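Cellulosomal scaffoldin anchoring protein C (Acetivibrio cellulolyticus, PDB 4UYP) binds, through this third cohesin domain, the dockerin of the adaptor scaffoldin ScaB in a type I interaction of the cellulosome. Local coordinates at residues 21-27 / 87-93; 30-34 / 77-81; 34-40 / 71-77. One frame throughout, in Å; residues are numbered along the deposited sequence.

Interaction 1 of 3, residues 21-27 / 87-93; sequences ITFTNVP and IDSDGVF
Phe23 (chi1 m) lays its ring against that of Phe93 (chi1 t): the planes lie at 16° with centroids 4.7 Å apart but slid until they barely overlap, and Phe93 CB sits over the Phe23 face, 3.8 Å from its centroid. Strands 21-24 and 91-93 run antiparallel but splayed at 131°, their axes approaching to 4.5 Å. Thr22 and Val92 form a non-hydrogen-bonded pair, Phe23 and Gly91 a hydrogen-bonded one, with Phe23 N to Gly91 O 2.9 Å and Gly91 N to Phe23 O 3.0 Å. Phe93 N donates a further hydrogen bond to Ile21 O, 2.8 Å. Gly91 adopts phi/psi of 161/-164, a glycine conformation. Past the ladder, Asn25 turns the chain with positive phi (58/42), so that the Asp90 carboxylate (chi1 m) takes two successive amides, Asn25 N to OD2 and Val26 N to OD1, both 2.9 Å. A water joins Val26 O to Asp90 OD1, 2.8 Å each. Val26 points at the loop 87-90, its CG1 4.0 Å from Ile87 CG2. Asp90 ties off the exposed end, while the two rings face the sandwich core: strand 3-11 flanks strand 16-24, and Met75, Phe77 (strand 72-78) and Leu34 (strand 33-39) pack on Phe93.

Interaction 2 of 3, residues 30-34 / 77-81; sequences GIYAL and FEAPV
A classic beta bulge on the dockerin-binding face sets this contact: Tyr32 and Ala33 both face Tyr122 of the neighbouring strand, with Tyr32 at phi/psi -84/-34 before the extended Ala33 and Leu34. On the other side runs 77-81, antiparallel. Ala33 and Glu78 form a non-hydrogen-bonded pair (CA to CA 4.5 Å), Leu34 and Phe77 a hydrogen-bonded one, with Leu34 N to Phe77 O 2.9 Å and Phe77 N to Leu34 O 3.0 Å. Ala79 N, 2.8 Å from Tyr32 O, extends the ladder beyond the regular strands. Leu34 CG lies 3.8 Å from Phe77 CB on the core side; Phe77, chi1 t, swings its ring under the bulge so that the edge atom CE2 comes 3.3 Å from Ile31 O. Tyr32, also t, reaches along 79-81, with CD1 3.7 Å from Ala79 CB, and a water links Tyr32 OH (2.8 Å) to Val81 O (2.6 Å). Tyr32 OH is hydrogen-bonded to Asp59 of the ScaB chain, and Glu78, on the Ala33 face, makes a salt bridge with Arg22 of that chain. Leu34 and Phe77 face the core while Tyr32, Ala33 and Glu78 meet the dockerin, as on the dockerin-binding face of a type I cohesin beta-sandwich.

Interaction 3 of 3, residues 34-40 / 71-77; sequences LSFRTNF and GFASMTF
The guanidinium of Arg37 lies flat on the ring of Phe72, planes at 9° and Arg37 CZ 4.2 Å from the ring centroid, a stacked cation-pi pair on the outer face of an otherwise regular ladder. Arg37 reaches it with chi1 and chi2 t and chi3 m, Phe72 with chi1 p. Strands 34-39 and 72-77 run antiparallel at 167°, their axes approaching to 4.6 Å. Hydrogen-bonded pairs are Leu34 with Phe77, Phe36 with Met75 and Thr38 with Ala73; Ser35 with Thr76, Arg37 with Ser74 and Asn39 with Phe72 alternate as non-hydrogen-bonded pairs. Phe36 N to Met75 O and Thr38 N to Ala73 O are both 2.8 Å, and the return bonds Met75 N to Phe36 O and Ala73 N to Thr38 O both 2.9 Å. At the far end Gly71 O accepts hydrogen bonds from Phe40 N and Asn39 ND2, each 3.0 Å, and Asn39 OD1 is held by Asn115. Gly71 (83/42) and Phe72 make a G1 beta bulge opposite Asn67; a CB on Gly71 would clash with Phe40 O, and its CA instead packs 3.8 Å over the Phe40 ring centroid. Phe36 and Met75 meet on the core face, Phe36 CD2 to Met75 CE 3.8 Å. On the Arg37 face the ScaB dockerin docks: Arg37 NH2 is hydrogen-bonded to Val25 O of the ScaB chain and Ser74 OG to Leu26 O of the same chain. Strand 109-122 flanks 33-39 and strand 62-67 flanks 72-78, while Phe93 and Ile96 of strand 91-100 pack on the core face.

Overall arrangement
From the N terminus, strand 16-24 enters interaction 1, closed only when residues 87-93 arrive to complete the widest of the three loops. Inside that span the chain turns through 30-34 into strand 33-39, passes through strands 45-52 and 62-67, and comes back along 72-78. Interaction 3 closes the innermost loop, and interaction 2, sharing Leu34 and Phe77 with it, continues the same antiparallel ladder to its other end; both lie wholly within the span of interaction 1. The two ladders meet through the core: Ile21 touches Phe36 and Met75, Leu34 packs on Phe23 and Phe93, and Ile87 O lies 2.8 Å from Ile31 N, joining the loops at one end of the sandwich.

Interaction 1 of 3, residues 21-27 / 87-93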
loop_
_atom_site.group_PDB
_atom_site.type_symbol
_atom_site.label_atom_id
_atom_site.label_comp_id
_atom_site.label_asym_id
_atom_site.label_seq_id
_atom_site.Cartn_x
_atom_site.Cartn_y
_atom_site.Cartn_z
ATOM N N ILE C 21 0.971 15.186 -8.251
ATOM C CA ILE C 21 0.488 13.999 -8.924
ATOM C C ILE C 21 -0.077 14.477 -10.279
ATOM O O ILE C 21 -1.055 15.252 -10.335
ATOM C CB ILE C 21 -0.556 13.212 -8.139
ATOM C CG1 ILE C 21 -0.045 12.727 -6.752
ATOM C CG2 ILE C 21 -1.108 12.057 -9.005
ATOM C CD1 ILE C 21 -1.096 12.506 -5.707
ATOM N N THR C 22 0.562 14.014 -11.365
ATOM C CA THR C 22 0.294 14.505 -12.726
ATOM C C THR C 22 -0.321 13.371 -13.523
ATOM O O THR C 22 0.099 12.212 -13.415
ATOM C CB THR C 22 1.570 15.000 -13.478
ATOM O OG1 THR C 22 2.256 15.966 -12.672
ATOM C CG2 THR C 22 1.265 15.551 -14.931
ATOM N N PHE C 23 -1.309 13.688 -14.347
ATOM C CA PHE C 23 -1.830 12.706 -15.292
ATOM C C PHE C 23 -1.492 13.156 -16.758
ATOM O O PHE C 23 -1.655 14.326 -17.154
ATOM C CB PHE C 23 -3.363 12.743 -15.283
ATOM C CG PHE C 23 -4.063 12.271 -14.005
ATOM C CD1 PHE C 23 -3.353 11.637 -12.966
ATOM C CD2 PHE C 23 -5.450 12.486 -13.847
ATOM C CE1 PHE C 23 -4.032 11.224 -11.783
ATOM C CE2 PHE C 23 -6.126 12.007 -12.716
ATOM C CZ PHE C 23 -5.419 11.383 -11.686
ATOM N N THR C 24 -0.959 12.176 -17.486
ATOM C CA THR C 24 -0.524 12.389 -18.891
ATOM C C THR C 24 -1.282 11.387 -19.750
ATOM O O THR C 24 -1.536 10.287 -19.371
ATOM C CB THR C 24 1.038 12.291 -18.963
ATOM O OG1 THR C 24 1.562 13.487 -18.325
ATOM C CG2 THR C 24 1.557 12.401 -20.439
ATOM N N ASN C 25 -1.556 11.799 -21.005
ATOM C CA ASN C 25 -2.315 10.949 -21.975
ATOM C C ASN C 25 -3.707 10.579 -21.422
ATOM O O ASN C 25 -4.218 9.436 -21.503
ATOM C CB ASN C 25 -1.564 9.656 -22.326
ATOM C CG ASN C 25 -0.185 9.907 -22.870
ATOM O OD1 ASN C 25 0.116 10.894 -23.485
ATOM N ND2 ASN C 25 0.689 9.031 -22.480
ATOM N N VAL C 26 -4.340 11.603 -20.801
ATOM C CA VAL C 26 -5.694 11.356 -20.301
ATOM C C VAL C 26 -6.648 11.076 -21.527
ATOM O O VAL C 26 -6.585 11.891 -22.453
ATOM C CB VAL C 26 -6.171 12.585 -19.498
ATOM C CG1 VAL C 26 -7.659 12.545 -19.115
ATOM C CG2 VAL C 26 -5.304 12.770 -18.201
ATOM N N PRO C 27 -7.527 10.135 -21.396
ATOM C CA PRO C 27 -8.425 9.836 -22.549
ATOM C C PRO C 27 -9.317 11.028 -22.762
ATOM O O PRO C 27 -9.966 11.568 -21.856
ATOM C CB PRO C 27 -9.210 8.609 -22.059
ATOM C CG PRO C 27 -9.146 8.666 -20.531
ATOM C CD PRO C 27 -7.695 9.120 -20.345
ATOM N N ILE C 87 -12.515 14.605 -16.190
ATOM C CA ILE C 87 -11.074 14.834 -16.403
ATOM C C ILE C 87 -10.766 14.279 -17.799
ATOM O O ILE C 87 -10.870 13.044 -18.004
ATOM C CB ILE C 87 -10.276 14.183 -15.299
ATOM C CG1 ILE C 87 -10.476 14.920 -13.968
ATOM C CG2 ILE C 87 -8.745 14.234 -15.649
ATOM C CD1 ILE C 87 -9.785 14.236 -12.817
ATOM N N ASP C 88 -10.508 15.209 -18.740
ATOM C CA ASP C 88 -10.298 14.768 -20.112
ATOM C C ASP C 88 -9.143 15.521 -20.735
ATOM O O ASP C 88 -9.052 15.640 -22.012
ATOM C CB ASP C 88 -11.566 14.965 -20.959
ATOM C CG ASP C 88 -11.920 16.379 -21.116
ATOM O OD1 ASP C 88 -11.371 17.329 -20.519
ATOM O OD2 ASP C 88 -13.020 16.615 -21.853
ATOM N N SER C 89 -8.175 16.016 -19.951
ATOM C CA SER C 89 -7.002 16.688 -20.437
ATOM C C SER C 89 -5.861 16.464 -19.424
ATOM O O SER C 89 -6.131 15.961 -18.271
ATOM C CB SER C 89 -7.243 18.191 -20.536
ATOM O OG SER C 89 -7.638 18.831 -19.309
ATOM N N ASP C 90 -4.632 16.806 -19.799
ATOM C CA ASP C 90 -3.472 16.446 -18.960
ATOM C C ASP C 90 -3.141 17.556 -18.015
ATOM O O ASP C 90 -3.356 18.712 -18.263
ATOM C CB ASP C 90 -2.245 16.197 -19.835
ATOM C CG ASP C 90 -2.379 15.023 -20.787
ATOM O OD1 ASP C 90 -3.394 14.315 -20.763
ATOM O OD2 ASP C 90 -1.336 14.706 -21.450
ATOM N N GLY C 91 -2.617 17.141 -16.827
ATOM C CA GLY C 91 -2.198 18.214 -15.897
ATOM C C GLY C 91 -2.080 17.663 -14.517
ATOM O O GLY C 91 -1.982 16.486 -14.295
ATOM N N VAL C 92 -2.032 18.589 -13.560
ATOM C CA VAL C 92 -1.898 18.211 -12.142
ATOM C C VAL C 92 -3.258 17.866 -11.543
ATOM O O VAL C 92 -4.224 18.721 -11.517
ATOM C CB VAL C 92 -1.269 19.382 -11.373
ATOM C CG1 VAL C 92 -1.117 19.014 -9.883
ATOM C CG2 VAL C 92 0.160 19.680 -11.956
ATOM N N PHE C 93 -3.352 16.642 -11.029
ATOM C CA PHE C 93 -4.536 16.197 -10.367
ATOM C C PHE C 93 -4.552 16.710 -8.928
ATOM O O PHE C 93 -5.606 17.155 -8.476
ATOM C CB PHE C 93 -4.518 14.652 -10.374
ATOM C CG PHE C 93 -5.563 14.018 -9.532
ATOM C CD1 PHE C 93 -6.943 14.148 -9.922
ATOM C CD2 PHE C 93 -5.233 13.232 -8.462
ATOM C CE1 PHE C 93 -7.954 13.490 -9.169
ATOM C CE2 PHE C 93 -6.247 12.622 -7.699
ATOM C CZ PHE C 93 -7.561 12.796 -8.059
HETATM O O HOH W 1 -1.399 13.727 -23.978
HETATM O O HOH W 2 -5.504 14.450 -22.634
#

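Interaction 2 of 3, residues 30-34 / 77-81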
loop_
_atom_site.group_PDB
_atom_site.type_symbol
_atom_site.label_atom_id
_atom_site.label_comp_id
_atom_site.label_asym_id
_atom_site.label_seq_id
_atom_site.Cartn_x
_atom_site.Cartn_y
_atom_site.Cartn_z
ATOM N N GLY C 30 -12.797 10.943 -21.409
ATOM C CA GLY C 30 -13.004 11.381 -20.017
ATOM C C GLY C 30 -12.857 10.270 -18.980
ATOM O O GLY C 30 -13.312 9.124 -19.189
ATOM N N ILE C 31 -12.255 10.663 -17.827
ATOM C CA ILE C 31 -12.242 9.809 -16.653
ATOM C C ILE C 31 -13.426 10.225 -15.789
ATOM O O ILE C 31 -13.526 11.427 -15.398
ATOM C CB ILE C 31 -10.922 10.013 -15.848
ATOM C CG1 ILE C 31 -9.679 9.704 -16.715
ATOM C CG2 ILE C 31 -11.009 9.123 -14.604
ATOM C CD1 ILE C 31 -8.329 10.147 -16.002
ATOM N N TYR C 32 -14.361 9.287 -15.584
ATOM C CA TYR C 32 -15.544 9.575 -14.786
ATOM C C TYR C 32 -15.313 9.405 -13.277
ATOM O O TYR C 32 -15.999 10.045 -12.472
ATOM C CB TYR C 32 -16.612 8.558 -15.311
ATOM C CG TYR C 32 -17.990 8.695 -14.729
ATOM C CD1 TYR C 32 -18.725 9.894 -14.948
ATOM C CD2 TYR C 32 -18.579 7.716 -13.969
ATOM C CE1 TYR C 32 -20.032 9.998 -14.469
ATOM C CE2 TYR C 32 -19.912 7.796 -13.492
ATOM C CZ TYR C 32 -20.607 8.955 -13.736
ATOM O OH TYR C 32 -21.901 9.100 -13.294
ATOM N N ALA C 33 -14.461 8.416 -12.908
ATOM C CA ALA C 33 -14.279 8.169 -11.448
ATOM C C ALA C 33 -12.894 7.567 -11.313
ATOM O O ALA C 33 -12.419 6.829 -12.145
ATOM C CB ALA C 33 -15.330 7.203 -10.888
ATOM N N LEU C 34 -12.231 7.857 -10.190
ATOM C CA LEU C 34 -10.905 7.262 -9.912
ATOM C C LEU C 34 -10.680 7.351 -8.435
ATOM O O LEU C 34 -11.206 8.202 -7.697
ATOM C CB LEU C 34 -9.785 8.005 -10.688
ATOM C CG LEU C 34 -9.417 9.405 -10.141
ATOM C CD1 LEU C 34 -8.157 9.248 -9.241
ATOM C CD2 LEU C 34 -9.106 10.320 -11.353
ATOM N N PHE C 77 -11.878 11.073 -7.261
ATOM C CA PHE C 77 -12.635 11.967 -8.167
ATOM C C PHE C 77 -13.866 11.235 -8.633
ATOM O O PHE C 77 -13.813 10.036 -8.987
ATOM C CB PHE C 77 -11.791 12.303 -9.390
ATOM C CG PHE C 77 -12.534 13.102 -10.440
ATOM C CD1 PHE C 77 -12.855 14.449 -10.235
ATOM C CD2 PHE C 77 -12.954 12.488 -11.603
ATOM C CE1 PHE C 77 -13.535 15.194 -11.190
ATOM C CE2 PHE C 77 -13.655 13.219 -12.571
ATOM C CZ PHE C 77 -13.946 14.550 -12.371
ATOM N N GLU C 78 -15.022 11.910 -8.529
ATOM C CA GLU C 78 -16.298 11.369 -9.048
ATOM C C GLU C 78 -16.902 12.482 -9.894
ATOM O O GLU C 78 -17.349 13.506 -9.290
ATOM C CB GLU C 78 -17.190 10.981 -7.921
ATOM C CG GLU C 78 -16.638 9.874 -6.959
ATOM C CD GLU C 78 -17.264 9.982 -5.529
ATOM O OE1 GLU C 78 -17.155 11.066 -4.877
ATOM O OE2 GLU C 78 -17.837 8.894 -5.206
ATOM N N ALA C 79 -16.904 12.365 -11.205
ATOM C CA ALA C 79 -17.601 13.361 -12.003
ATOM C C ALA C 79 -19.071 13.375 -11.670
ATOM O O ALA C 79 -19.617 12.379 -11.229
ATOM C CB ALA C 79 -17.435 13.004 -13.441
ATOM N N PRO C 80 -19.684 14.529 -11.829
ATOM C CA PRO C 80 -21.149 14.530 -11.650
ATOM C C PRO C 80 -21.841 13.656 -12.709
ATOM O O PRO C 80 -21.248 13.356 -13.765
ATOM C CB PRO C 80 -21.472 16.056 -11.833
ATOM C CG PRO C 80 -20.401 16.537 -12.799
ATOM C CD PRO C 80 -19.145 15.825 -12.250
ATOM N N VAL C 81 -23.112 13.384 -12.401
ATOM C CA VAL C 81 -23.827 12.372 -13.220
ATOM C C VAL C 81 -24.059 12.790 -14.634
ATOM O O VAL C 81 -24.202 11.935 -15.530
ATOM C CB VAL C 81 -25.176 11.936 -12.662
ATOM C CG1 VAL C 81 -25.607 10.612 -13.321
ATOM C CG2 VAL C 81 -25.078 11.698 -11.215
HETATM O O HOH W 3 -23.286 9.557 -15.711
#

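Interaction 3 of 3, residues 34-40 / 71-77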
loop_
_atom_site.group_PDB
_atom_site.type_symbol
_atom_site.label_atom_id
_atom_site.label_comp_id
_atom_site.label_asym_id
_atom_site.label_seq_id
_atom_site.Cartn_x
_atom_site.Cartn_y
_atom_site.Cartn_z
ATOM N N LEU C 34 -12.231 7.857 -10.190
ATOM C CA LEU C 34 -10.905 7.262 -9.912
ATOM C C LEU C 34 -10.680 7.351 -8.435
ATOM O O LEU C 34 -11.206 8.202 -7.697
ATOM C CB LEU C 34 -9.785 8.005 -10.688
ATOM C CG LEU C 34 -9.417 9.405 -10.141
ATOM C CD1 LEU C 34 -8.157 9.248 -9.241
ATOM C CD2 LEU C 34 -9.106 10.320 -11.353
ATOM N N SER C 35 -9.864 6.409 -7.964
ATOM C CA SER C 35 -9.206 6.575 -6.626
ATOM C C SER C 35 -7.696 6.435 -6.847
ATOM O O SER C 35 -7.244 5.758 -7.739
ATOM C CB SER C 35 -9.708 5.536 -5.624
ATOM O OG SER C 35 -9.332 4.235 -6.037
ATOM N N PHE C 36 -6.990 7.176 -6.004
ATOM C CA PHE C 36 -5.543 7.170 -6.126
ATOM C C PHE C 36 -4.987 7.154 -4.724
ATOM O O PHE C 36 -5.344 8.023 -3.909
ATOM C CB PHE C 36 -5.026 8.428 -6.879
ATOM C CG PHE C 36 -3.528 8.451 -7.037
ATOM C CD1 PHE C 36 -2.993 7.649 -7.976
ATOM C CD2 PHE C 36 -2.698 9.195 -6.157
ATOM C CE1 PHE C 36 -1.660 7.506 -8.177
ATOM C CE2 PHE C 36 -1.259 9.019 -6.356
ATOM C CZ PHE C 36 -0.868 8.212 -7.366
ATOM N N ARG C 37 -4.186 6.138 -4.330
ATOM C CA ARG C 37 -3.610 6.102 -2.972
ATOM C C ARG C 37 -2.127 5.990 -3.053
ATOM O O ARG C 37 -1.598 5.229 -3.872
ATOM C CB ARG C 37 -4.158 4.856 -2.299
ATOM C CG ARG C 37 -3.563 4.794 -0.879
ATOM C CD ARG C 37 -4.089 3.648 -0.013
ATOM N NE ARG C 37 -5.500 3.807 0.188
ATOM C CZ ARG C 37 -6.121 3.099 1.099
ATOM N NH1 ARG C 37 -5.528 2.196 1.895
ATOM N NH2 ARG C 37 -7.432 3.248 1.290
ATOM N N THR C 38 -1.461 6.804 -2.240
ATOM C CA THR C 38 0.033 6.788 -2.092
ATOM C C THR C 38 0.351 6.294 -0.713
ATOM O O THR C 38 -0.259 6.707 0.279
ATOM C CB THR C 38 0.675 8.223 -2.148
ATOM O OG1 THR C 38 0.154 9.050 -1.131
ATOM C CG2 THR C 38 0.383 8.867 -3.559
ATOM N N ASN C 39 1.390 5.435 -0.582
ATOM C CA ASN C 39 1.973 5.174 0.737
ATOM C C ASN C 39 3.326 5.881 0.922
ATOM O O ASN C 39 3.979 6.244 -0.032
ATOM C CB ASN C 39 2.191 3.626 0.880
ATOM C CG ASN C 39 0.820 2.884 0.970
ATOM O OD1 ASN C 39 0.392 2.310 -0.074
ATOM N ND2 ASN C 39 0.170 2.935 2.085
ATOM N N PHE C 40 3.601 5.921 2.195
ATOM C CA PHE C 40 4.879 6.535 2.644
ATOM C C PHE C 40 5.182 6.003 4.034
ATOM O O PHE C 40 4.318 5.522 4.769
ATOM C CB PHE C 40 4.756 8.086 2.717
ATOM C CG PHE C 40 3.584 8.579 3.583
ATOM C CD1 PHE C 40 2.271 8.745 2.960
ATOM C CD2 PHE C 40 3.709 8.886 4.998
ATOM C CE1 PHE C 40 1.198 9.227 3.741
ATOM C CE2 PHE C 40 2.630 9.358 5.738
ATOM C CZ PHE C 40 1.354 9.520 5.103
ATOM N N GLY C 71 0.435 5.648 7.298
ATOM C CA GLY C 71 1.288 5.872 6.093
ATOM C C GLY C 71 0.586 5.797 4.723
ATOM O O GLY C 71 1.088 5.253 3.768
ATOM N N PHE C 72 -0.657 6.420 4.692
ATOM C CA PHE C 72 -1.207 6.523 3.317
ATOM C C PHE C 72 -2.023 7.821 3.205
ATOM O O PHE C 72 -2.468 8.422 4.141
ATOM C CB PHE C 72 -2.089 5.309 2.898
ATOM C CG PHE C 72 -3.348 5.172 3.743
ATOM C CD1 PHE C 72 -4.580 5.827 3.383
ATOM C CD2 PHE C 72 -3.401 4.359 4.890
ATOM C CE1 PHE C 72 -5.725 5.656 4.189
ATOM C CE2 PHE C 72 -4.581 4.193 5.642
ATOM C CZ PHE C 72 -5.758 4.875 5.339
ATOM N N ALA C 73 -2.142 8.176 1.940
ATOM C CA ALA C 73 -2.979 9.306 1.486
ATOM C C ALA C 73 -3.786 8.825 0.320
ATOM O O ALA C 73 -3.257 8.272 -0.627
ATOM C CB ALA C 73 -2.137 10.512 1.086
ATOM N N SER C 74 -5.078 9.166 0.343
ATOM C CA SER C 74 -6.055 8.700 -0.693
ATOM C C SER C 74 -6.806 9.888 -1.235
ATOM O O SER C 74 -7.151 10.800 -0.494
ATOM C CB SER C 74 -7.118 7.755 -0.143
ATOM O OG SER C 74 -6.497 6.599 0.467
ATOM N N MET C 75 -7.055 9.832 -2.513
ATOM C CA MET C 75 -7.779 10.895 -3.262
ATOM C C MET C 75 -8.850 10.197 -4.114
ATOM O O MET C 75 -8.517 9.193 -4.759
ATOM C CB MET C 75 -6.763 11.679 -4.153
ATOM C CG MET C 75 -5.926 12.686 -3.309
ATOM S SD MET C 75 -4.149 12.519 -3.695
ATOM C CE MET C 75 -3.652 10.966 -2.880
ATOM N N THR C 76 -10.037 10.777 -4.179
ATOM C CA THR C 76 -11.028 10.282 -5.182
ATOM C C THR C 76 -11.546 11.418 -6.008
ATOM O O THR C 76 -11.661 12.570 -5.566
ATOM C CB THR C 76 -12.259 9.569 -4.586
ATOM O OG1 THR C 76 -12.959 10.414 -3.638
ATOM C CG2 THR C 76 -11.770 8.319 -3.814
ATOM N N PHE C 77 -11.878 11.073 -7.261
ATOM C CA PHE C 77 -12.635 11.967 -8.167
ATOM C C PHE C 77 -13.866 11.235 -8.633
ATOM O O PHE C 77 -13.813 10.036 -8.987
ATOM C CB PHE C 77 -11.791 12.303 -9.390
ATOM C CG PHE C 77 -12.534 13.102 -10.440
ATOM C CD1 PHE C 77 -12.855 14.449 -10.235
ATOM C CD2 PHE C 77 -12.954 12.488 -11.603
ATOM C CE1 PHE C 77 -13.535 15.194 -11.190
ATOM C CE2 PHE C 77 -13.655 13.219 -12.571
ATOM C CZ PHE C 77 -13.946 14.550 -12.371
#